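Local coordinates for protein glycoside hydrolase family 81 (Clostridium thermocellum, PDB 6FOP) that probably hydrolyses beta-1,3-glucans such as laminarin, as a family 81 glycoside hydrolase of the Clostridium thermocellum cellulosome, at residues V91-D105 against A114-T126. Numbering follows the deposited sequence. Where two conformers were deposited one is given.
With MG (magnesium ion), chain Y.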
loop_
_atom_site.group_PDB
_atom_site.type_symbol
_atom_site.label_atom_id
_atom_site.label_comp_id
_atom_site.label_asym_id
_atom_site.label_seq_id
_atom_site.Cartn_x
_atom_site.Cartn_y
_atom_site.Cartn_z
ATOM N N VAL A 91 -24.663 -11.474 12.814
ATOM C CA VAL A 91 -25.410 -12.303 11.884
ATOM C C VAL A 91 -25.083 -13.734 12.244
ATOM O O VAL A 91 -24.002 -14.228 11.951
ATOM C CB VAL A 91 -25.030 -12.001 10.424
ATOM C CG1 VAL A 91 -25.744 -12.935 9.454
ATOM C CG2 VAL A 91 -25.348 -10.556 10.071
ATOM N N GLY A 92 -26.060 -14.384 12.897
ATOM C CA GLY A 92 -25.964 -15.773 13.312
ATOM C C GLY A 92 -26.975 -16.628 12.554
ATOM O O GLY A 92 -27.562 -16.196 11.551
ATOM N N HIS A 93 -27.217 -17.818 13.087
ATOM C CA HIS A 93 -27.950 -18.863 12.394
ATOM C C HIS A 93 -28.968 -19.456 13.390
ATOM O O HIS A 93 -28.688 -19.612 14.599
ATOM C CB HIS A 93 -26.950 -19.891 11.901
ATOM C CG HIS A 93 -27.501 -20.910 10.962
ATOM N ND1 HIS A 93 -28.322 -21.926 11.384
ATOM C CD2 HIS A 93 -27.286 -21.128 9.648
ATOM C CE1 HIS A 93 -28.605 -22.723 10.370
ATOM N NE2 HIS A 93 -27.991 -22.252 9.301
ATOM N N SER A 94 -30.156 -19.784 12.887
ATOM C CA SER A 94 -31.276 -20.185 13.747
ATOM C C SER A 94 -31.106 -21.544 14.398
ATOM O O SER A 94 -31.745 -21.824 15.399
ATOM C CB SER A 94 -32.587 -20.130 12.961
ATOM O OG SER A 94 -32.619 -21.040 11.892
ATOM N N SER A 95 -30.333 -22.431 13.791
ATOM C CA SER A 95 -30.094 -23.756 14.379
ATOM C C SER A 95 -28.650 -24.136 14.700
ATOM O O SER A 95 -28.428 -25.050 15.481
ATOM C CB SER A 95 -30.777 -24.840 13.536
ATOM O OG SER A 95 -30.333 -24.828 12.208
ATOM N N VAL A 96 -27.675 -23.402 14.177
ATOM C CA VAL A 96 -26.288 -23.659 14.457
ATOM C C VAL A 96 -25.852 -22.493 15.323
ATOM O O VAL A 96 -25.735 -21.384 14.840
ATOM C CB VAL A 96 -25.427 -23.743 13.177
ATOM C CG1 VAL A 96 -23.971 -23.984 13.543
ATOM C CG2 VAL A 96 -25.918 -24.876 12.282
ATOM N N TYR A 97 -25.633 -22.737 16.606
ATOM C CA TYR A 97 -25.227 -21.671 17.531
ATOM C C TYR A 97 -23.702 -21.551 17.663
ATOM O O TYR A 97 -23.205 -20.504 18.105
ATOM C CB TYR A 97 -25.895 -21.874 18.900
ATOM C CG TYR A 97 -27.329 -21.358 18.989
ATOM C CD1 TYR A 97 -28.255 -21.596 17.969
ATOM C CD2 TYR A 97 -27.770 -20.644 20.119
ATOM C CE1 TYR A 97 -29.571 -21.133 18.041
ATOM C CE2 TYR A 97 -29.078 -20.174 20.208
ATOM C CZ TYR A 97 -29.972 -20.423 19.171
ATOM O OH TYR A 97 -31.277 -19.967 19.240
ATOM N N THR A 98 -22.965 -22.607 17.300
ATOM C CA THR A 98 -21.494 -22.623 17.337
ATOM C C THR A 98 -20.933 -23.170 16.022
ATOM O O THR A 98 -21.144 -24.341 15.708
ATOM C CB THR A 98 -20.975 -23.528 18.493
ATOM O OG1 THR A 98 -21.551 -23.105 19.736
ATOM C CG2 THR A 98 -19.462 -23.471 18.607
ATOM N N PHE A 99 -20.213 -22.338 15.272
ATOM C CA PHE A 99 -19.513 -22.774 14.080
ATOM C C PHE A 99 -18.071 -23.050 14.476
ATOM O O PHE A 99 -17.551 -22.357 15.341
ATOM C CB PHE A 99 -19.547 -21.676 13.032
ATOM C CG PHE A 99 -20.902 -21.461 12.422
ATOM C CD1 PHE A 99 -21.354 -22.289 11.414
ATOM C CD2 PHE A 99 -21.723 -20.441 12.878
ATOM C CE1 PHE A 99 -22.610 -22.102 10.860
ATOM C CE2 PHE A 99 -22.984 -20.246 12.330
ATOM C CZ PHE A 99 -23.424 -21.083 11.317
ATOM N N PRO A 100 -17.417 -24.021 13.832
ATOM C CA PRO A 100 -16.080 -24.422 14.270
ATOM C C PRO A 100 -14.966 -23.467 13.842
ATOM O O PRO A 100 -13.923 -23.439 14.483
ATOM C CB PRO A 100 -15.878 -25.775 13.585
ATOM C CG PRO A 100 -16.732 -25.729 12.394
ATOM C CD PRO A 100 -17.942 -24.921 12.789
ATOM N N ASP A 101 -15.198 -22.678 12.795
ATOM C CA ASP A 101 -14.178 -21.752 12.259
ATOM C C ASP A 101 -14.812 -20.856 11.210
ATOM O O ASP A 101 -15.994 -21.029 10.892
ATOM C CB ASP A 101 -12.968 -22.510 11.692
ATOM C CG ASP A 101 -13.310 -23.492 10.569
ATOM O OD1 ASP A 101 -14.134 -23.190 9.696
ATOM O OD2 ASP A 101 -12.682 -24.569 10.527
ATOM N N ALA A 102 -14.025 -19.915 10.679
ATOM C CA ALA A 102 -14.390 -19.148 9.499
ATOM C C ALA A 102 -13.235 -19.296 8.534
ATOM O O ALA A 102 -12.066 -19.066 8.913
ATOM C CB ALA A 102 -14.626 -17.704 9.840
ATOM N N ARG A 103 -13.567 -19.622 7.280
ATOM C CA ARG A 103 -12.571 -19.901 6.243
ATOM C C ARG A 103 -12.778 -19.036 5.012
ATOM O O ARG A 103 -13.902 -18.835 4.561
ATOM C CB ARG A 103 -12.627 -21.354 5.813
ATOM C CG ARG A 103 -12.193 -22.306 6.924
ATOM C CD ARG A 103 -12.392 -23.766 6.588
ATOM N NE ARG A 103 -11.818 -24.595 7.657
ATOM C CZ ARG A 103 -10.598 -25.151 7.644
ATOM N NH1 ARG A 103 -9.757 -25.017 6.612
ATOM N NH2 ARG A 103 -10.201 -25.860 8.692
ATOM N N ALA A 104 -11.679 -18.532 4.436
ATOM C CA ALA A 104 -11.784 -17.771 3.187
ATOM C C ALA A 104 -12.050 -18.718 2.022
ATOM O O ALA A 104 -11.366 -19.710 1.860
ATOM C CB ALA A 104 -10.519 -16.968 2.922
ATOM N N ASP A 105 -13.029 -18.347 1.212
ATOM C CA ASP A 105 -13.450 -19.101 0.030
ATOM C C ASP A 105 -13.011 -18.457 -1.293
ATOM O O ASP A 105 -12.681 -19.164 -2.261
ATOM C CB ASP A 105 -14.984 -19.253 0.078
ATOM C CG ASP A 105 -15.518 -20.210 -0.960
ATOM O OD1 ASP A 105 -15.318 -21.428 -0.815
ATOM O OD2 ASP A 105 -16.157 -19.725 -1.905
ATOM N N ALA A 114 -16.257 -15.513 2.772
ATOM C CA ALA A 114 -15.860 -16.445 3.836
ATOM C C ALA A 114 -17.029 -17.352 4.196
ATOM O O ALA A 114 -18.179 -16.929 4.129
ATOM C CB ALA A 114 -15.382 -15.685 5.065
ATOM N N VAL A 115 -16.703 -18.569 4.616
ATOM C CA VAL A 115 -17.715 -19.569 4.937
ATOM C C VAL A 115 -17.519 -20.039 6.371
ATOM O O VAL A 115 -16.397 -20.306 6.809
ATOM C CB VAL A 115 -17.580 -20.800 4.009
ATOM C CG1 VAL A 115 -18.524 -21.931 4.447
ATOM C CG2 VAL A 115 -17.871 -20.422 2.578
ATOM N N MET A 116 -18.638 -20.134 7.086
ATOM C CA MET A 116 -18.716 -20.791 8.384
ATOM C C MET A 116 -19.684 -21.961 8.199
ATOM O O MET A 116 -20.793 -21.752 7.739
ATOM C CB MET A 116 -19.272 -19.799 9.413
ATOM C CG MET A 116 -18.619 -18.450 9.376
ATOM S SD MET A 116 -19.318 -17.383 10.621
ATOM C CE MET A 116 -18.382 -18.169 11.937
ATOM N N ALA A 117 -19.283 -23.175 8.560
ATOM C CA ALA A 117 -20.128 -24.333 8.310
ATOM C C ALA A 117 -19.985 -25.392 9.377
ATOM O O ALA A 117 -18.880 -25.717 9.797
ATOM C CB ALA A 117 -19.783 -24.934 6.952
ATOM N N SER A 118 -21.118 -25.964 9.769
ATOM C CA SER A 118 -21.134 -27.199 10.543
ATOM C C SER A 118 -21.833 -28.235 9.653
ATOM O O SER A 118 -22.231 -27.949 8.526
ATOM C CB SER A 118 -21.946 -27.002 11.808
ATOM O OG SER A 118 -23.323 -27.028 11.460
ATOM N N GLY A 119 -21.999 -29.431 10.170
ATOM C CA GLY A 119 -22.731 -30.450 9.454
ATOM C C GLY A 119 -24.202 -30.130 9.263
ATOM O O GLY A 119 -24.835 -30.718 8.393
ATOM N N SER A 120 -24.764 -29.219 10.064
ATOM C CA SER A 120 -26.187 -28.916 9.971
ATOM C C SER A 120 -26.523 -27.507 9.457
ATOM O O SER A 120 -27.677 -27.089 9.480
ATOM C CB SER A 120 -26.875 -29.198 11.313
ATOM O OG SER A 120 -26.548 -28.222 12.272
ATOM N N GLY A 121 -25.534 -26.765 8.970
ATOM C CA GLY A 121 -25.834 -25.448 8.409
ATOM C C GLY A 121 -24.602 -24.595 8.145
ATOM O O GLY A 121 -23.511 -24.897 8.620
ATOM N N SER A 122 -24.795 -23.506 7.424
ATOM C CA SER A 122 -23.666 -22.639 7.039
ATOM C C SER A 122 -24.115 -21.223 6.772
ATOM O O SER A 122 -25.270 -20.969 6.497
ATOM C CB SER A 122 -22.973 -23.204 5.793
ATOM O OG SER A 122 -23.752 -23.003 4.632
ATOM N N ILE A 123 -23.160 -20.297 6.886
ATOM C CA ILE A 123 -23.326 -18.941 6.418
ATOM C C ILE A 123 -22.110 -18.650 5.508
ATOM O O ILE A 123 -20.968 -18.870 5.919
ATOM C CB ILE A 123 -23.300 -17.909 7.565
ATOM C CG1 ILE A 123 -24.316 -18.278 8.646
ATOM C CG2 ILE A 123 -23.576 -16.501 7.022
ATOM C CD1 ILE A 123 -24.202 -17.443 9.891
ATOM N N LYS A 124 -22.376 -18.105 4.322
ATOM C CA LYS A 124 -21.328 -17.594 3.440
ATOM C C LYS A 124 -21.512 -16.104 3.386
ATOM O O LYS A 124 -22.574 -15.618 3.019
ATOM C CB LYS A 124 -21.422 -18.190 2.046
ATOM C CG LYS A 124 -20.231 -17.779 1.162
ATOM C CD LYS A 124 -20.256 -18.590 -0.129
ATOM C CE LYS A 124 -19.094 -18.305 -1.046
ATOM N NZ LYS A 124 -19.136 -19.280 -2.181
ATOM N N ALA A 125 -20.481 -15.378 3.812
ATOM C CA ALA A 125 -20.517 -13.916 3.899
ATOM C C ALA A 125 -19.579 -13.286 2.878
ATOM O O ALA A 125 -18.426 -13.734 2.741
ATOM C CB ALA A 125 -20.120 -13.486 5.290
ATOM N N THR A 126 -20.081 -12.286 2.160
ATOM C CA THR A 126 -19.256 -11.454 1.292
ATOM C C THR A 126 -19.114 -10.087 1.965
ATOM O O THR A 126 -20.116 -9.385 2.189
ATOM C CB THR A 126 -19.886 -11.273 -0.092
ATOM O OG1 THR A 126 -20.046 -12.554 -0.697
ATOM C CG2 THR A 126 -19.043 -10.397 -1.016
HETATM MG MG MG Y . -10.519 -18.088 10.211
HETATM O O HOH W 1 -15.759 -22.983 7.147
HETATM O O HOH W 2 -16.954 -23.413 10.003
HETATM O O HOH W 3 -17.197 -17.764 -3.388
#
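Two partners meet the carbonyl oxygen of Val-115: Arg-103 N at 2.9 Å with an N-H...O angle of 163°, tilted 22° from the carbonyl plane, and a water 2.8 Å away that also lies near Asp-101 OD1. The return bond, Val-115 N to Arg-103 O, is 2.8 Å, so Arg-103 and Val-115 form an antiparallel hydrogen-bonded pair. Beyond it, a second water joins Asp-101 O to Ala-117 N, alongside the loop that leads into strand 103-107. At the other end Lys-124, extended throughout, reaches past Val-115 to form a salt bridge with Asp-105, NZ to OD2 3.0 Å, approaching from above the carboxylate plane; a water accepts from Lys-124 NZ and donates to Asp-105 OD2, each bond 2.7 Å, while OD1 is held by Thr-28 and Asn-30.

The apolar part of the contact is built round Phe-99. With CG beside its backbone N (chi1 -71°), the ring lies between Met-116 CB, 4.1 Å from its centroid in a CH-pi contact, and Val-96 CG1 over the opposite face. Met-116 bends at chi3, bringing CE close to Phe-99 CB, and Ile-123 CD1 lies 3.9 Å from Phe-99 CE2. Phe-62 and Ile-67 extend this packing.

Ala-102 O binds magnesium together with carbonyls of Ile-44, Asn-47 and Tyr-49. The arrangement is that of an antiparallel beta-sheet edge, where a connection from a neighbouring sheet packs its aromatic ring against a hairpin closed by a type I turn, Ser-118 to Gly-121.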